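Local coordinates for probable translation initiation factor eIF-2B subunit epsilon (Schizosaccharomyces pombe, PDB 5B04), which serves as a component of the decameric eIF2B complex, which catalyses the exchange of GDP for GTP on the gamma subunit of translation initiation factor eIF2, at residues I119-L125 with Q222-N228; V159-P164 with R215-D220; T168-E173 with Y270-R275. All blocks are in the same frame, centred on the assembly; numbering follows the deposited sequence.

Interaction 1 of 3, residues I119-L125 with Q222-N228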
ATOM      1  N   ILE I 119     -23.641 -16.376  63.440  1.00 66.60           N
ATOM      2  CA  ILE I 119     -22.465 -16.487  62.589  1.00 83.13           C
ATOM      3  C   ILE I 119     -22.147 -17.922  62.191  1.00 77.70           C
ATOM      4  O   ILE I 119     -21.865 -18.775  63.034  1.00 71.98           O
ATOM      5  CB  ILE I 119     -21.227 -15.871  63.263  1.00 92.29           C
ATOM      6  CG1 ILE I 119     -21.388 -14.355  63.357  1.00 80.44           C
ATOM      7  CG2 ILE I 119     -19.967 -16.207  62.479  1.00 86.33           C
ATOM      8  CD1 ILE I 119     -21.670 -13.691  62.025  1.00 65.18           C
ATOM      9  N   THR I 120     -22.176 -18.172  60.901  1.00 89.16           N
ATOM     10  CA  THR I 120     -21.716 -19.417  60.354  1.00 86.27           C
ATOM     11  C   THR I 120     -20.478 -18.996  59.603  1.00106.52           C
ATOM     12  O   THR I 120     -20.302 -17.823  59.328  1.00111.08           O
ATOM     13  CB  THR I 120     -22.823 -20.083  59.566  1.00 89.06           C
ATOM     14  OG1 THR I 120     -24.046 -19.941  60.283  1.00 78.91           O
ATOM     15  CG2 THR I 120     -22.511 -21.534  59.374  1.00 90.61           C
ATOM     16  N   SER I 121     -19.599 -19.929  59.292  1.00104.86           N
ATOM     17  CA  SER I 121     -18.438 -19.613  58.478  1.00113.09           C
ATOM     18  C   SER I 121     -17.514 -18.463  58.743  1.00 98.33           C
ATOM     19  O   SER I 121     -17.177 -18.202  59.870  1.00102.20           O
ATOM     20  CB  SER I 121     -19.001 -19.588  57.075  1.00110.99           C
ATOM     21  OG  SER I 121     -19.758 -18.406  56.907  1.00 93.34           O
ATOM     22  N   ASP I 122     -17.125 -17.759  57.692  1.00 95.43           N
ATOM     23  CA  ASP I 122     -16.330 -16.562  57.838  1.00 80.84           C
ATOM     24  C   ASP I 122     -17.243 -15.479  57.345  1.00 82.27           C
ATOM     25  O   ASP I 122     -18.024 -15.692  56.446  1.00 81.86           O
ATOM     26  CB  ASP I 122     -15.122 -16.483  56.939  1.00 70.93           C
ATOM     27  CG  ASP I 122     -14.361 -17.741  56.913  1.00 74.70           C
ATOM     28  OD1 ASP I 122     -14.906 -18.737  56.431  1.00 82.95           O
ATOM     29  OD2 ASP I 122     -13.221 -17.742  57.374  1.00 70.69           O
ATOM     30  N   PHE I 123     -17.143 -14.315  57.955  1.00 73.09           N
ATOM     31  CA  PHE I 123     -17.978 -13.188  57.589  1.00 73.26           C
ATOM     32  C   PHE I 123     -17.192 -11.910  57.352  1.00 75.80           C
ATOM     33  O   PHE I 123     -16.099 -11.726  57.891  1.00 73.07           O
ATOM     34  CB  PHE I 123     -18.986 -12.999  58.725  1.00 80.15           C
ATOM     35  CG  PHE I 123     -18.366 -12.590  60.032  1.00 63.47           C
ATOM     36  CD1 PHE I 123     -17.799 -13.533  60.874  1.00 60.74           C
ATOM     37  CD2 PHE I 123     -18.366 -11.263  60.425  1.00 58.06           C
ATOM     38  CE1 PHE I 123     -17.235 -13.157  62.080  1.00 66.80           C
ATOM     39  CE2 PHE I 123     -17.803 -10.881  61.627  1.00 61.48           C
ATOM     40  CZ  PHE I 123     -17.238 -11.828  62.457  1.00 54.47           C
ATOM     41  N   ILE I 124     -17.756 -11.034  56.530  1.00 65.70           N
ATOM     42  CA  ILE I 124     -17.143  -9.752  56.227  1.00 71.82           C
ATOM     43  C   ILE I 124     -17.691  -8.676  57.155  1.00 68.13           C
ATOM     44  O   ILE I 124     -18.887  -8.386  57.147  1.00 69.50           O
ATOM     45  CB  ILE I 124     -17.386  -9.348  54.764  1.00 69.07           C
ATOM     46  CG1 ILE I 124     -16.772 -10.387  53.824  1.00 73.43           C
ATOM     47  CG2 ILE I 124     -16.815  -7.968  54.492  1.00 51.07           C
ATOM     48  CD1 ILE I 124     -17.304 -10.326  52.411  1.00 88.97           C
ATOM     49  N   LEU I 125     -16.810  -8.090  57.959  1.00 67.69           N
ATOM     50  CA  LEU I 125     -17.216  -7.078  58.927  1.00 68.32           C
ATOM     51  C   LEU I 125     -16.885  -5.673  58.438  1.00 64.36           C
ATOM     52  O   LEU I 125     -15.730  -5.360  58.145  1.00 64.51           O
ATOM     53  CB  LEU I 125     -16.550  -7.337  60.278  1.00 64.98           C
ATOM     54  CG  LEU I 125     -16.844  -6.320  61.380  1.00 68.17           C
ATOM     55  CD1 LEU I 125     -18.339  -6.214  61.624  1.00 70.55           C
ATOM     56  CD2 LEU I 125     -16.118  -6.702  62.656  1.00 62.78           C
ATOM     57  N   GLN I 222     -10.331  -0.922  56.466  1.00 80.58           N
ATOM     58  CA  GLN I 222     -11.080  -1.525  57.566  1.00 64.47           C
ATOM     59  C   GLN I 222     -12.216  -2.398  57.041  1.00 58.62           C
ATOM     60  O   GLN I 222     -13.288  -2.478  57.641  1.00 72.67           O
ATOM     61  CB  GLN I 222     -11.611  -0.452  58.517  1.00 59.65           C
ATOM     62  CG  GLN I 222     -10.532   0.495  59.016  1.00 78.62           C
ATOM     63  CD  GLN I 222     -10.637   0.776  60.500  1.00 80.71           C
ATOM     64  OE1 GLN I 222     -11.617   0.406  61.147  1.00 99.53           O
ATOM     65  NE2 GLN I 222      -9.621   1.430  61.051  1.00 74.29           N
ATOM     66  N   ILE I 223     -11.968  -3.035  55.901  1.00 55.34           N
ATOM     67  CA  ILE I 223     -12.820  -4.106  55.405  1.00 67.11           C
ATOM     68  C   ILE I 223     -12.175  -5.420  55.817  1.00 67.49           C
ATOM     69  O   ILE I 223     -11.122  -5.790  55.300  1.00 74.31           O
ATOM     70  CB  ILE I 223     -12.995  -4.055  53.877  1.00 78.34           C
ATOM     71  CG1 ILE I 223     -13.677  -2.752  53.459  1.00 64.39           C
ATOM     72  CG2 ILE I 223     -13.790  -5.258  53.390  1.00 69.01           C
ATOM     73  CD1 ILE I 223     -13.961  -2.659  51.975  1.00 55.91           C
ATOM     74  N   ASP I 224     -12.797  -6.122  56.756  1.00 68.01           N
ATOM     75  CA  ASP I 224     -12.136  -7.250  57.395  1.00 68.38           C
ATOM     76  C   ASP I 224     -12.847  -8.584  57.191  1.00 70.71           C
ATOM     77  O   ASP I 224     -14.058  -8.696  57.376  1.00 69.81           O
ATOM     78  CB  ASP I 224     -11.981  -6.971  58.890  1.00 70.40           C
ATOM     79  CG  ASP I 224     -11.072  -5.789  59.169  1.00 78.01           C
ATOM     80  OD1 ASP I 224     -10.036  -5.662  58.481  1.00 66.42           O
ATOM     81  OD2 ASP I 224     -11.394  -4.984  60.068  1.00 70.33           O
ATOM     82  N   ILE I 225     -12.069  -9.591  56.803  1.00 68.16           N
ATOM     83  CA  ILE I 225     -12.552 -10.962  56.718  1.00 66.26           C
ATOM     84  C   ILE I 225     -12.309 -11.656  58.051  1.00 68.21           C
ATOM     85  O   ILE I 225     -11.166 -11.781  58.485  1.00 61.87           O
ATOM     86  CB  ILE I 225     -11.848 -11.750  55.597  1.00 79.25           C
ATOM     87  CG1 ILE I 225     -11.757 -10.911  54.321  1.00 81.41           C
ATOM     88  CG2 ILE I 225     -12.558 -13.074  55.346  1.00 67.63           C
ATOM     89  CD1 ILE I 225     -13.095 -10.610  53.688  1.00 75.24           C
ATOM     90  N   CYS I 226     -13.376 -12.107  58.701  1.00 74.57           N
ATOM     91  CA  CYS I 226     -13.253 -12.680  60.038  1.00 61.65           C
ATOM     92  C   CYS I 226     -13.656 -14.150  60.090  1.00 71.78           C
ATOM     93  O   CYS I 226     -14.445 -14.613  59.272  1.00 72.01           O
ATOM     94  CB  CYS I 226     -14.094 -11.879  61.030  1.00 52.09           C
ATOM     95  SG  CYS I 226     -13.484 -10.210  61.345  1.00 70.50           S
ATOM     96  N   SER I 227     -13.111 -14.872  61.064  1.00 71.43           N
ATOM     97  CA  SER I 227     -13.390 -16.296  61.226  1.00 79.93           C
ATOM     98  C   SER I 227     -14.561 -16.539  62.174  1.00 80.30           C
ATOM     99  O   SER I 227     -15.178 -15.596  62.670  1.00 87.18           O
ATOM    100  CB  SER I 227     -12.147 -17.025  61.737  1.00 80.63           C
ATOM    101  OG  SER I 227     -11.672 -16.438  62.938  1.00 71.66           O
ATOM    102  N   ASN I 228     -14.859 -17.812  62.422  1.00 82.44           N
ATOM    103  CA  ASN I 228     -15.927 -18.198  63.340  1.00 77.22           C
ATOM    104  C   ASN I 228     -15.672 -17.731  64.769  1.00 80.46           C
ATOM    105  O   ASN I 228     -16.605 -17.408  65.502  1.00 74.05           O
ATOM    106  CB  ASN I 228     -16.110 -19.718  63.332  1.00 70.64           C
ATOM    107  CG  ASN I 228     -17.076 -20.186  62.265  1.00 84.94           C
ATOM    108  OD1 ASN I 228     -18.120 -19.573  62.045  1.00 94.45           O
ATOM    109  ND2 ASN I 228     -16.735 -21.282  61.597  1.00 90.96           N
TER
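Side chains on both faces of an antiparallel strand pair mesh here: strand 123-127 lies beside the C-terminal end of strand 212-226, inside the nucleotidyltransferase-like (GT-A type) domain. On one face the F123 ring swings across to the partner strand and lies against C226. The CB of C226 sits 3.7 Å from the centroid of the F123 ring, over its face, and C226 SG is oblique to it, 4.8 Å from the centroid. L125 borders C226 farther along, its CB 4.3 Å from C226 SG, so the cysteine fills the hollow between F123 and L125. At the ring edge, F123 CE1 comes within 3.2 Å of S227 O. N228 fits against the turn at S121, the CA atoms of N228 and S121 being 5.7 Å apart. On the other face the contacts are between isoleucines: I225 CD1 reaches I124 CG1 at 3.7 Å, and I124 CG2 meets I223 CG2 at 4.2 Å. The backbones are fastened by F123 N to C226 O (3.0 Å), C226 N to F123 O (2.9 Å) and L125 N to D224 O (2.9 Å), with a weak bond from D224 N to L125 O (3.3 Å). Buried D224 is paired with R244 of helix 243-252. Across the strand part, these bonds take up the backbone polar groups of F123, C226, L125 and D224, and the side chains there meet mainly through apolar surface.

Interaction 2 of 3, residues V159-P164 with R215-D220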
ATOM      1  N   VAL I 159      -6.522  -4.167  52.678  1.00 39.63           N
ATOM      2  CA  VAL I 159      -6.001  -2.809  52.597  1.00 57.68           C
ATOM      3  C   VAL I 159      -5.716  -2.415  51.152  1.00 64.31           C
ATOM      4  O   VAL I 159      -5.685  -3.266  50.261  1.00 53.65           O
ATOM      5  CB  VAL I 159      -4.717  -2.647  53.430  1.00 57.44           C
ATOM      6  CG1 VAL I 159      -5.023  -2.792  54.913  1.00 58.12           C
ATOM      7  CG2 VAL I 159      -3.669  -3.658  52.991  1.00 53.44           C
ATOM      8  N   ARG I 160      -5.507  -1.123  50.924  1.00 61.41           N
ATOM      9  CA  ARG I 160      -5.266  -0.613  49.581  1.00 59.36           C
ATOM     10  C   ARG I 160      -3.899   0.051  49.472  1.00 60.58           C
ATOM     11  O   ARG I 160      -3.550   0.913  50.279  1.00 65.35           O
ATOM     12  CB  ARG I 160      -6.360   0.378  49.179  1.00 65.86           C
ATOM     13  CG  ARG I 160      -6.269   0.853  47.738  1.00 59.01           C
ATOM     14  CD  ARG I 160      -6.320  -0.323  46.781  1.00 61.58           C
ATOM     15  NE  ARG I 160      -6.508   0.090  45.393  1.00 64.98           N
ATOM     16  CZ  ARG I 160      -5.516   0.344  44.546  1.00 59.78           C
ATOM     17  NH1 ARG I 160      -4.256   0.237  44.944  1.00 64.51           N
ATOM     18  NH2 ARG I 160      -5.786   0.708  43.301  1.00 62.87           N
ATOM     19  N   GLU I 161      -3.128  -0.357  48.470  1.00 61.14           N
ATOM     20  CA  GLU I 161      -1.820   0.235  48.224  1.00 69.04           C
ATOM     21  C   GLU I 161      -1.981   1.664  47.719  1.00 61.17           C
ATOM     22  O   GLU I 161      -2.747   1.918  46.790  1.00 55.97           O
ATOM     23  CB  GLU I 161      -1.032  -0.604  47.216  1.00 61.44           C
ATOM     24  CG  GLU I 161       0.452  -0.287  47.164  1.00 62.26           C
ATOM     25  CD  GLU I 161       1.184  -1.108  46.122  1.00 80.55           C
ATOM     26  OE1 GLU I 161       0.799  -1.044  44.935  1.00100.11           O
ATOM     27  OE2 GLU I 161       2.140  -1.822  46.489  1.00 68.72           O
ATOM     28  N   ALA I 162      -1.264   2.596  48.339  1.00 66.43           N
ATOM     29  CA  ALA I 162      -1.358   4.002  47.960  1.00 70.64           C
ATOM     30  C   ALA I 162      -0.071   4.758  48.276  1.00 76.75           C
ATOM     31  O   ALA I 162       0.997   4.162  48.405  1.00 83.22           O
ATOM     32  CB  ALA I 162      -2.539   4.658  48.657  1.00 65.52           C
ATOM     33  N   SER I 163      -0.186   6.077  48.389  1.00 76.92           N
ATOM     34  CA  SER I 163       0.939   6.928  48.759  1.00 74.74           C
ATOM     35  C   SER I 163       0.693   7.503  50.154  1.00 76.69           C
ATOM     36  O   SER I 163      -0.455   7.583  50.590  1.00 75.19           O
ATOM     37  CB  SER I 163       1.133   8.043  47.725  1.00 75.61           C
ATOM     38  OG  SER I 163      -0.011   8.872  47.639  1.00 83.83           O
ATOM     39  N   PRO I 164       1.771   7.889  50.864  1.00 71.90           N
ATOM     40  CA  PRO I 164       1.660   8.438  52.222  1.00 68.42           C
ATOM     41  C   PRO I 164       0.646   9.570  52.348  1.00 77.48           C
ATOM     42  O   PRO I 164      -0.177   9.563  53.264  1.00 74.77           O
ATOM     43  CB  PRO I 164       3.069   8.967  52.498  1.00 75.12           C
ATOM     44  CG  PRO I 164       3.946   8.122  51.679  1.00 73.53           C
ATOM     45  CD  PRO I 164       3.177   7.755  50.444  1.00 83.12           C
ATOM     46  N   ARG I 215       5.260  -0.714  56.098  1.00 66.54           N
ATOM     47  CA  ARG I 215       4.524  -0.003  55.061  1.00 64.59           C
ATOM     48  C   ARG I 215       3.683   1.154  55.595  1.00 73.51           C
ATOM     49  O   ARG I 215       2.721   0.952  56.337  1.00 77.20           O
ATOM     50  CB  ARG I 215       3.630  -0.981  54.297  1.00 62.32           C
ATOM     51  CG  ARG I 215       4.378  -2.180  53.740  1.00 68.35           C
ATOM     52  CD  ARG I 215       3.549  -2.936  52.718  1.00 79.09           C
ATOM     53  NE  ARG I 215       3.316  -2.143  51.516  1.00 72.73           N
ATOM     54  CZ  ARG I 215       2.795  -2.625  50.392  1.00 75.83           C
ATOM     55  NH1 ARG I 215       2.454  -3.904  50.312  1.00 78.76           N
ATOM     56  NH2 ARG I 215       2.619  -1.829  49.346  1.00 73.71           N
ATOM     57  N   ASN I 216       4.059   2.368  55.205  1.00 67.90           N
ATOM     58  CA  ASN I 216       3.280   3.559  55.511  1.00 66.60           C
ATOM     59  C   ASN I 216       2.552   4.031  54.254  1.00 70.13           C
ATOM     60  O   ASN I 216       2.029   5.144  54.194  1.00 68.31           O
ATOM     61  CB  ASN I 216       4.183   4.664  56.067  1.00 62.47           C
ATOM     62  CG  ASN I 216       3.400   5.826  56.651  1.00 68.89           C
ATOM     63  OD1 ASN I 216       2.216   5.698  56.963  1.00 72.79           O
ATOM     64  ND2 ASN I 216       4.058   6.970  56.795  1.00 87.14           N
ATOM     65  N   ASP I 217       2.521   3.162  53.248  1.00 69.48           N
ATOM     66  CA  ASP I 217       1.905   3.489  51.968  1.00 64.64           C
ATOM     67  C   ASP I 217       0.529   2.850  51.820  1.00 77.56           C
ATOM     68  O   ASP I 217      -0.083   2.923  50.756  1.00 77.28           O
ATOM     69  CB  ASP I 217       2.806   3.041  50.816  1.00 73.72           C
ATOM     70  CG  ASP I 217       3.024   1.540  50.796  1.00 77.55           C
ATOM     71  OD1 ASP I 217       3.360   0.975  51.856  1.00 79.51           O
ATOM     72  OD2 ASP I 217       2.849   0.924  49.723  1.00 79.01           O
ATOM     73  N   LEU I 218       0.043   2.226  52.885  1.00 86.17           N
ATOM     74  CA  LEU I 218      -1.205   1.478  52.812  1.00 78.62           C
ATOM     75  C   LEU I 218      -2.412   2.280  53.289  1.00 67.79           C
ATOM     76  O   LEU I 218      -2.323   3.063  54.234  1.00 70.78           O
ATOM     77  CB  LEU I 218      -1.094   0.187  53.627  1.00 68.84           C
ATOM     78  CG  LEU I 218      -0.049  -0.815  53.137  1.00 66.14           C
ATOM     79  CD1 LEU I 218      -0.092  -2.089  53.967  1.00 75.13           C
ATOM     80  CD2 LEU I 218      -0.259  -1.121  51.662  1.00 70.35           C
ATOM     81  N   ILE I 219      -3.541   2.078  52.615  1.00 62.77           N
ATOM     82  CA  ILE I 219      -4.815   2.626  53.059  1.00 69.03           C
ATOM     83  C   ILE I 219      -5.581   1.567  53.842  1.00 79.61           C
ATOM     84  O   ILE I 219      -5.937   0.519  53.302  1.00 77.91           O
ATOM     85  CB  ILE I 219      -5.677   3.116  51.880  1.00 61.81           C
ATOM     86  CG1 ILE I 219      -5.107   4.413  51.304  1.00 72.70           C
ATOM     87  CG2 ILE I 219      -7.116   3.333  52.324  1.00 62.57           C
ATOM     88  CD1 ILE I 219      -5.979   5.041  50.235  1.00 68.53           C
ATOM     89  N   ASP I 220      -5.823   1.838  55.120  1.00 78.73           N
ATOM     90  CA  ASP I 220      -6.565   0.910  55.962  1.00 75.59           C
ATOM     91  C   ASP I 220      -8.060   1.057  55.706  1.00 71.43           C
ATOM     92  O   ASP I 220      -8.726   1.894  56.316  1.00 74.33           O
ATOM     93  CB  ASP I 220      -6.241   1.143  57.439  1.00 83.89           C
ATOM     94  CG  ASP I 220      -6.843   0.085  58.345  1.00 76.61           C
ATOM     95  OD1 ASP I 220      -7.315  -0.950  57.828  1.00 74.21           O
ATOM     96  OD2 ASP I 220      -6.836   0.285  59.578  1.00 79.65           O
TER
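This is an antiparallel beta pairing in the central sheet of the GT-A type domain, where strand 153-161 runs beside strand 212-226. I219, V159 and D217 bury the most surface. I219 is paired with R160 through two backbone bonds, R160 N to I219 O (2.9 Å) and I219 N to R160 O (2.6 Å), and its CG1 rests 3.7 Å from A162 CB; F345 of the neighbouring beta subunit packs on both I219 and R160. On the other face V159 CG2 touches L218 CD1 at 4.0 Å, and V265 of strand 260-266 packs on both side chains. D217 carries the pairing past the regular strand: its O accepts A162 N at 2.7 Å. The carboxylate of D217 holds R215, which also bridges to E161. E161 in turn pairs with K267 and with R230 of the neighbouring gamma subunit, so this charge network reaches the interface. In it, R215 NH2 lies 2.8 Å from D217 OD2 and 2.9 Å from E161 OE2.

Interaction 3 of 3, residues T168-E173 with Y270-R275. With PO4 (phosphate ion), chain S.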
ATOM      1  N   THR I 168      -7.027  10.141  49.489  1.00 69.32           N
ATOM      2  CA  THR I 168      -8.013   9.191  49.990  1.00 66.94           C
ATOM      3  C   THR I 168      -7.562   8.629  51.336  1.00 70.95           C
ATOM      4  O   THR I 168      -8.375   8.167  52.137  1.00 68.52           O
ATOM      5  CB  THR I 168      -8.241   8.038  48.995  1.00 57.05           C
ATOM      6  OG1 THR I 168      -8.301   8.559  47.662  1.00 69.01           O
ATOM      7  CG2 THR I 168      -9.537   7.303  49.307  1.00 61.24           C
ATOM      8  N   ARG I 169      -6.256   8.682  51.579  1.00 67.92           N
ATOM      9  CA  ARG I 169      -5.679   8.178  52.819  1.00 64.63           C
ATOM     10  C   ARG I 169      -5.792   9.211  53.937  1.00 72.96           C
ATOM     11  O   ARG I 169      -4.863   9.983  54.176  1.00 67.57           O
ATOM     12  CB  ARG I 169      -4.213   7.790  52.604  1.00 62.82           C
ATOM     13  CG  ARG I 169      -3.587   7.002  53.746  1.00 70.30           C
ATOM     14  CD  ARG I 169      -2.166   6.582  53.396  1.00 69.36           C
ATOM     15  NE  ARG I 169      -1.615   5.623  54.350  1.00 72.85           N
ATOM     16  CZ  ARG I 169      -0.768   5.936  55.325  1.00 72.79           C
ATOM     17  NH1 ARG I 169      -0.366   7.189  55.481  1.00 69.65           N
ATOM     18  NH2 ARG I 169      -0.320   4.993  56.143  1.00 75.76           N
ATOM     19  N   ALA I 170      -6.935   9.222  54.617  1.00 76.80           N
ATOM     20  CA  ALA I 170      -7.156  10.145  55.725  1.00 68.11           C
ATOM     21  C   ALA I 170      -6.485   9.632  56.997  1.00 82.90           C
ATOM     22  O   ALA I 170      -5.648   8.732  56.941  1.00 86.45           O
ATOM     23  CB  ALA I 170      -8.641  10.358  55.953  1.00 70.48           C
ATOM     24  N   ARG I 171      -6.857  10.197  58.141  1.00 94.46           N
ATOM     25  CA  ARG I 171      -6.173   9.892  59.396  1.00 97.28           C
ATOM     26  C   ARG I 171      -6.491   8.495  59.928  1.00 81.30           C
ATOM     27  O   ARG I 171      -5.606   7.808  60.440  1.00 84.66           O
ATOM     28  CB  ARG I 171      -6.517  10.941  60.456  1.00101.90           C
ATOM     29  CG  ARG I 171      -5.702  10.810  61.734  1.00113.08           C
ATOM     30  CD  ARG I 171      -4.208  10.754  61.437  1.00115.20           C
ATOM     31  NE  ARG I 171      -3.645  12.069  61.143  1.00109.67           N
ATOM     32  CZ  ARG I 171      -2.376  12.281  60.810  1.00117.65           C
ATOM     33  NH1 ARG I 171      -1.532  11.261  60.722  1.00119.65           N
ATOM     34  NH2 ARG I 171      -1.950  13.512  60.562  1.00122.02           N
ATOM     35  N   THR I 172      -7.749   8.078  59.815  1.00 74.18           N
ATOM     36  CA  THR I 172      -8.139   6.729  60.221  1.00 79.23           C
ATOM     37  C   THR I 172      -7.426   5.698  59.353  1.00 70.23           C
ATOM     38  O   THR I 172      -6.954   4.671  59.844  1.00 69.58           O
ATOM     39  CB  THR I 172      -9.668   6.524  60.125  1.00 89.96           C
ATOM     40  OG1 THR I 172     -10.316   7.233  61.188  1.00 83.05           O
ATOM     41  CG2 THR I 172     -10.028   5.048  60.223  1.00 73.71           C
ATOM     42  N   GLU I 173      -7.334   5.995  58.061  1.00 85.32           N
ATOM     43  CA  GLU I 173      -6.698   5.098  57.105  1.00 79.43           C
ATOM     44  C   GLU I 173      -5.175   5.156  57.204  1.00 71.27           C
ATOM     45  O   GLU I 173      -4.482   4.234  56.774  1.00 69.31           O
ATOM     46  CB  GLU I 173      -7.146   5.434  55.678  1.00 66.26           C
ATOM     47  CG  GLU I 173      -8.613   5.131  55.383  1.00 69.89           C
ATOM     48  CD  GLU I 173      -9.566   6.119  56.031  1.00 80.67           C
ATOM     49  OE1 GLU I 173      -9.109   7.204  56.447  1.00 79.79           O
ATOM     50  OE2 GLU I 173     -10.773   5.809  56.128  1.00 78.78           O
ATOM     51  N   TYR I 270     -10.099  -0.101  43.864  1.00 61.29           N
ATOM     52  CA  TYR I 270     -10.460   1.057  44.644  1.00 72.58           C
ATOM     53  C   TYR I 270     -11.062   0.544  45.898  1.00 72.03           C
ATOM     54  O   TYR I 270     -11.791  -0.415  45.870  1.00 60.58           O
ATOM     55  CB  TYR I 270     -11.384   2.063  44.004  1.00 65.81           C
ATOM     56  CG  TYR I 270     -11.622   3.301  44.796  1.00 61.38           C
ATOM     57  CD1 TYR I 270     -10.655   4.234  44.935  1.00 61.56           C
ATOM     58  CD2 TYR I 270     -12.835   3.547  45.366  1.00 62.77           C
ATOM     59  CE1 TYR I 270     -10.880   5.370  45.640  1.00 72.54           C
ATOM     60  CE2 TYR I 270     -13.061   4.685  46.082  1.00 61.91           C
ATOM     61  CZ  TYR I 270     -12.088   5.578  46.207  1.00 65.71           C
ATOM     62  OH  TYR I 270     -12.300   6.705  46.909  1.00 63.86           O
ATOM     63  N   ALA I 271     -10.815   1.200  47.016  1.00 71.67           N
ATOM     64  CA  ALA I 271     -11.672   0.899  48.155  1.00 63.30           C
ATOM     65  C   ALA I 271     -11.593   2.045  49.140  1.00 62.31           C
ATOM     66  O   ALA I 271     -10.536   2.581  49.341  1.00 67.17           O
ATOM     67  CB  ALA I 271     -11.310  -0.372  48.860  1.00 45.93           C
ATOM     68  N   ALA I 272     -12.702   2.391  49.778  1.00 50.03           N
ATOM     69  CA  ALA I 272     -12.747   3.462  50.740  1.00 48.63           C
ATOM     70  C   ALA I 272     -14.027   3.417  51.504  1.00 46.34           C
ATOM     71  O   ALA I 272     -14.971   2.823  51.069  1.00 63.50           O
ATOM     72  CB  ALA I 272     -12.610   4.786  50.053  1.00 61.30           C
ATOM     73  N   ARG I 273     -14.066   4.088  52.636  1.00 56.04           N
ATOM     74  CA  ARG I 273     -15.263   4.173  53.468  1.00 58.08           C
ATOM     75  C   ARG I 273     -15.731   5.611  53.650  1.00 52.40           C
ATOM     76  O   ARG I 273     -14.925   6.515  53.870  1.00 62.12           O
ATOM     77  CB  ARG I 273     -15.014   3.540  54.839  1.00 67.05           C
ATOM     78  CG  ARG I 273     -14.914   2.028  54.815  1.00 62.63           C
ATOM     79  CD  ARG I 273     -14.895   1.450  56.220  1.00 55.94           C
ATOM     80  NE  ARG I 273     -13.858   2.061  57.045  1.00 66.88           N
ATOM     81  CZ  ARG I 273     -14.086   2.640  58.219  1.00 75.89           C
ATOM     82  NH1 ARG I 273     -15.316   2.677  58.710  1.00 66.50           N
ATOM     83  NH2 ARG I 273     -13.085   3.174  58.905  1.00 83.67           N
ATOM     84  N   VAL I 274     -17.041   5.813  53.558  1.00 48.16           N
ATOM     85  CA  VAL I 274     -17.635   7.118  53.818  1.00 54.37           C
ATOM     86  C   VAL I 274     -17.908   7.257  55.311  1.00 58.24           C
ATOM     87  O   VAL I 274     -18.997   6.933  55.787  1.00 62.59           O
ATOM     88  CB  VAL I 274     -18.939   7.319  53.031  1.00 48.73           C
ATOM     89  CG1 VAL I 274     -19.369   8.777  53.087  1.00 51.65           C
ATOM     90  CG2 VAL I 274     -18.757   6.872  51.590  1.00 58.63           C
ATOM     91  N   ARG I 275     -16.911   7.737  56.043  1.00 52.57           N
ATOM     92  CA  ARG I 275     -16.976   7.774  57.499  1.00 63.75           C
ATOM     93  C   ARG I 275     -16.977   9.198  58.047  1.00 68.43           C
ATOM     94  O   ARG I 275     -17.030   9.402  59.259  1.00 84.07           O
ATOM     95  CB  ARG I 275     -15.804   6.993  58.089  1.00 59.65           C
ATOM     96  CG  ARG I 275     -14.465   7.388  57.498  1.00 68.68           C
ATOM     97  CD  ARG I 275     -13.308   6.829  58.300  1.00 66.50           C
ATOM     98  NE  ARG I 275     -12.082   7.581  58.054  1.00 62.10           N
ATOM     99  CZ  ARG I 275     -11.799   8.748  58.624  1.00 77.54           C
ATOM    100  NH1 ARG I 275     -12.654   9.297  59.475  1.00 87.92           N
ATOM    101  NH2 ARG I 275     -10.660   9.364  58.346  1.00 85.71           N
TER
HETATM  102  P   PO4 S 701     -10.685  12.361  60.273  1.00141.42           P
HETATM  103  O1  PO4 S 701     -11.463  12.332  58.979  1.00103.98           O
HETATM  104  O2  PO4 S 701     -10.748  11.002  60.931  1.00101.15           O
HETATM  105  O3  PO4 S 701     -11.286  13.392  61.199  1.00102.82           O
HETATM  106  O4  PO4 S 701      -9.245  12.719  59.989  1.00127.86           O
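A polar contact centred on one arginine joins the loop between strands 153-161 and 175-179 to the short strand 271-273 and the residues just after it. R275 dominates: its side chain runs out to the loop, where NE donates to E173 OE2 at 2.9 Å and NH2 to E173 OE1 at 3.3 Å, with a weak further bond from NE to E173 OE1 at 3.4 Å. The salt bridge therefore engages both carboxylate oxygens. T172, a phosphorylation site that is unmodified here, lies over one face of the guanidinium, its OG1 3.3 Å from R275 CZ, and A170 CB approaches the edge at 3.3 Å from R275 NH2. The outward side of the guanidinium meets an adventitious phosphate ion, probably from the crystallisation liquor: R275 NH1 donates to phosphate O2 at 2.9 Å, and the remaining bonds to this ion are weak. Farther along, T168 CG2 packs on A272 CB at 4.0 Å and sits 3.7 Å from Y270 OH. Both T168 OG1 and Y270 OH bond to D286 of helix 277-288, and F345 of the neighbouring beta subunit packs on T168 and meets the Y270 ring at a steep angle. Strand 271-273 itself pairs with strand 130-132 in a two-stranded antiparallel sheet. The arrangement is a buried Arg-Glu salt bridge, R275 to E173, tying a loop of the GT-A type domain to its strand 271-273 region.

From the N terminus, the chain first lays down 119-125, then 159-164 and 168-173, before strand 212-226 returns through 215-220 to close interaction 2 and through 222-228 to close interaction 1. Interaction 2 is thus nested inside the loop of interaction 1, and strand 212-226 joins strands 153-161 and 123-127 in one sheet. Interaction 3 closes last, at 270-275, and crosses both others. Interactions 2 and 3 meet directly through R169, whose NE lies 2.7 Å from L218 O and whose NH2 lies 2.8 Å from N216 OD1. Interactions 1 and 3 touch where Q222 packs on T172 and R273, linking the sheet to strand 271-273.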